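Local atomic coordinates of endoglucanase (Cryptopygus antarcticus, PDB entry 5H4U), a protein that hydrolyses internal beta-1,4-glucosidic linkages in carboxymethylcellulose, lichenan and barley beta-glucan, cutting the first mainly to cellobiose, cellotriose and cellotetraose. Residues R26-C31 against M140-G145. Numbering follows the deposited sequence.
Sequences RYWDCC and MIPGGG
Beside the active site of this family 45 double-psi beta-barrel enzyme, the end of strand 19-27 meets the end of strand 135-140 in a parallel bridge, Tyr-27 with Met-140, and the chain of 140-145 then turns back around Trp-28. Ile-141 N donates to Tyr-27 O at 2.9 Å (N-H...O 151°), and Tyr-27 also bonds Leu-139, completing the bridge; Trp-28 N to Gly-145 O, 2.7 Å, then fastens the returning loop. The return is a type II turn from Ile-141 to Gly-144, closed by Gly-144 N to Ile-141 O. One water links the loop to the first segment, donating to Trp-28 O and accepting from Gly-143 N, with a weak third bond from Gly-145 N.

Pro-142 CG sits over one face of the Trp-28 six-membered ring, 3.8 Å from its centroid and 13° off the normal, a CH-pi contact. Met-140 C and Ile-141 N lie in plane at the indole edge, and Trp-28 CZ3 is 3.9 Å from Met-140 CB. An alanine in place of Trp-28 would probably open a gap beside Pro-142 and Met-140 CB, leaving the turn less firmly seated. Tyr-27 and Met-140 point the same way: Tyr-27 CE1 lies 3.6 Å from Met-140 CG, and Met-140 SD makes an oblique Met-aromatic contact, 5.4 Å from the Tyr-27 centroid.

Asp-29, the inferred nucleophile, follows Trp-28 and accepts at OD1 from Cys-31 N in an Asx turn (N-H...O 172°), while the Tyr-27 side chain also approaches Asp-138, the inferred proton donor. The contact thus fixes the backbone at Tyr-27 and Trp-28, and the Asx turn holds OD1; together they would probably help set the carboxylate.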
loop_
_atom_site.group_PDB
_atom_site.type_symbol
_atom_site.label_atom_id
_atom_site.label_comp_id
_atom_site.label_asym_id
_atom_site.label_seq_id
_atom_site.Cartn_x
_atom_site.Cartn_y
_atom_site.Cartn_z
ATOM N N ARG A 26 8.117 -3.842 1.637
ATOM C CA ARG A 26 7.789 -2.587 0.971
ATOM C C ARG A 26 7.624 -2.809 -0.526
ATOM O O ARG A 26 8.367 -3.582 -1.134
ATOM C CB ARG A 26 8.850 -1.518 1.247
ATOM C CG ARG A 26 10.229 -1.904 0.896
ATOM C CD ARG A 26 11.228 -0.905 1.383
ATOM N NE ARG A 26 12.544 -1.221 0.854
ATOM C CZ ARG A 26 13.405 -2.046 1.438
ATOM N NH1 ARG A 26 13.087 -2.654 2.577
ATOM N NH2 ARG A 26 14.572 -2.293 0.858
ATOM N N TYR A 27 6.686 -2.097 -1.136
ATOM C CA TYR A 27 6.483 -2.346 -2.553
ATOM C C TYR A 27 5.637 -1.252 -3.164
ATOM O O TYR A 27 4.867 -0.592 -2.475
ATOM C CB TYR A 27 5.819 -3.712 -2.788
ATOM C CG TYR A 27 4.307 -3.711 -2.859
ATOM C CD1 TYR A 27 3.537 -3.677 -1.702
ATOM C CD2 TYR A 27 3.644 -3.801 -4.087
ATOM C CE1 TYR A 27 2.145 -3.703 -1.761
ATOM C CE2 TYR A 27 2.259 -3.814 -4.160
ATOM C CZ TYR A 27 1.515 -3.767 -2.995
ATOM O OH TYR A 27 0.141 -3.782 -3.074
ATOM N N TRP A 28 5.815 -1.057 -4.465
ATOM C CA TRP A 28 4.984 -0.127 -5.217
ATOM C C TRP A 28 5.082 -0.550 -6.684
ATOM O O TRP A 28 5.989 -0.132 -7.404
ATOM C CB TRP A 28 5.400 1.313 -5.039
ATOM C CG TRP A 28 4.422 2.266 -5.604
ATOM C CD1 TRP A 28 4.279 2.629 -6.917
ATOM C CD2 TRP A 28 3.450 3.003 -4.873
ATOM N NE1 TRP A 28 3.265 3.551 -7.048
ATOM C CE2 TRP A 28 2.739 3.799 -5.806
ATOM C CE3 TRP A 28 3.105 3.071 -3.521
ATOM C CZ2 TRP A 28 1.702 4.642 -5.425
ATOM C CZ3 TRP A 28 2.076 3.907 -3.144
ATOM C CH2 TRP A 28 1.389 4.689 -4.092
ATOM N N ASP A 29 4.147 -1.383 -7.097
ATOM C CA ASP A 29 4.099 -1.869 -8.456
ATOM C C ASP A 29 3.116 -1.084 -9.310
ATOM O O ASP A 29 2.939 -1.418 -10.479
ATOM C CB ASP A 29 3.757 -3.365 -8.463
ATOM C CG ASP A 29 2.381 -3.663 -7.901
ATOM O OD1 ASP A 29 1.629 -2.712 -7.571
ATOM O OD2 ASP A 29 2.067 -4.870 -7.751
ATOM N N CYS A 30 2.457 -0.071 -8.751
ATOM C CA CYS A 30 1.549 0.800 -9.476
ATOM C C CYS A 30 0.248 0.128 -9.899
ATOM O O CYS A 30 -0.569 0.775 -10.568
ATOM C CB CYS A 30 2.208 1.382 -10.738
ATOM S SG CYS A 30 3.629 2.464 -10.476
ATOM N N CYS A 31 0.021 -1.143 -9.558
ATOM C CA CYS A 31 -1.098 -1.863 -10.152
ATOM C C CYS A 31 -2.414 -1.507 -9.470
ATOM O O CYS A 31 -2.451 -1.095 -8.308
ATOM C CB CYS A 31 -0.913 -3.359 -10.023
ATOM S SG CYS A 31 0.582 -3.958 -10.717
ATOM N N MET A 140 2.707 -0.070 1.034
ATOM C CA MET A 140 2.765 0.560 -0.278
ATOM C C MET A 140 3.624 1.821 -0.179
ATOM O O MET A 140 3.191 2.852 0.332
ATOM C CB MET A 140 1.353 0.846 -0.772
ATOM C CG MET A 140 0.733 -0.363 -1.434
ATOM S SD MET A 140 -1.029 -0.254 -1.856
ATOM C CE MET A 140 -0.914 0.518 -3.462
ATOM N N ILE A 141 4.860 1.740 -0.669
ATOM C CA ILE A 141 5.811 2.843 -0.600
ATOM C C ILE A 141 6.421 3.095 -1.974
ATOM O O ILE A 141 7.100 2.222 -2.515
ATOM C CB ILE A 141 6.910 2.560 0.432
ATOM C CG1 ILE A 141 6.255 2.101 1.740
ATOM C CG2 ILE A 141 7.703 3.807 0.679
ATOM C CD1 ILE A 141 7.176 1.447 2.710
ATOM N N PRO A 142 6.221 4.268 -2.575
ATOM C CA PRO A 142 6.816 4.542 -3.889
ATOM C C PRO A 142 8.329 4.433 -3.841
ATOM O O PRO A 142 8.993 5.059 -3.013
ATOM C CB PRO A 142 6.365 5.975 -4.180
ATOM C CG PRO A 142 5.182 6.171 -3.347
ATOM C CD PRO A 142 5.398 5.386 -2.112
ATOM N N GLY A 143 8.870 3.574 -4.693
ATOM C CA GLY A 143 10.290 3.374 -4.736
ATOM C C GLY A 143 10.772 2.173 -3.965
ATOM O O GLY A 143 11.974 1.896 -3.991
ATOM N N GLY A 144 9.889 1.496 -3.219
ATOM C CA GLY A 144 10.287 0.323 -2.472
ATOM C C GLY A 144 10.372 -0.975 -3.243
ATOM O O GLY A 144 10.594 -2.015 -2.618
ATOM N N GLY A 145 10.262 -0.958 -4.563
ATOM C CA GLY A 145 10.312 -2.179 -5.363
ATOM C C GLY A 145 8.958 -2.598 -5.916
ATOM O O GLY A 145 7.922 -2.464 -5.255
HETATM O O HOH W 1 8.236 1.066 -6.175
#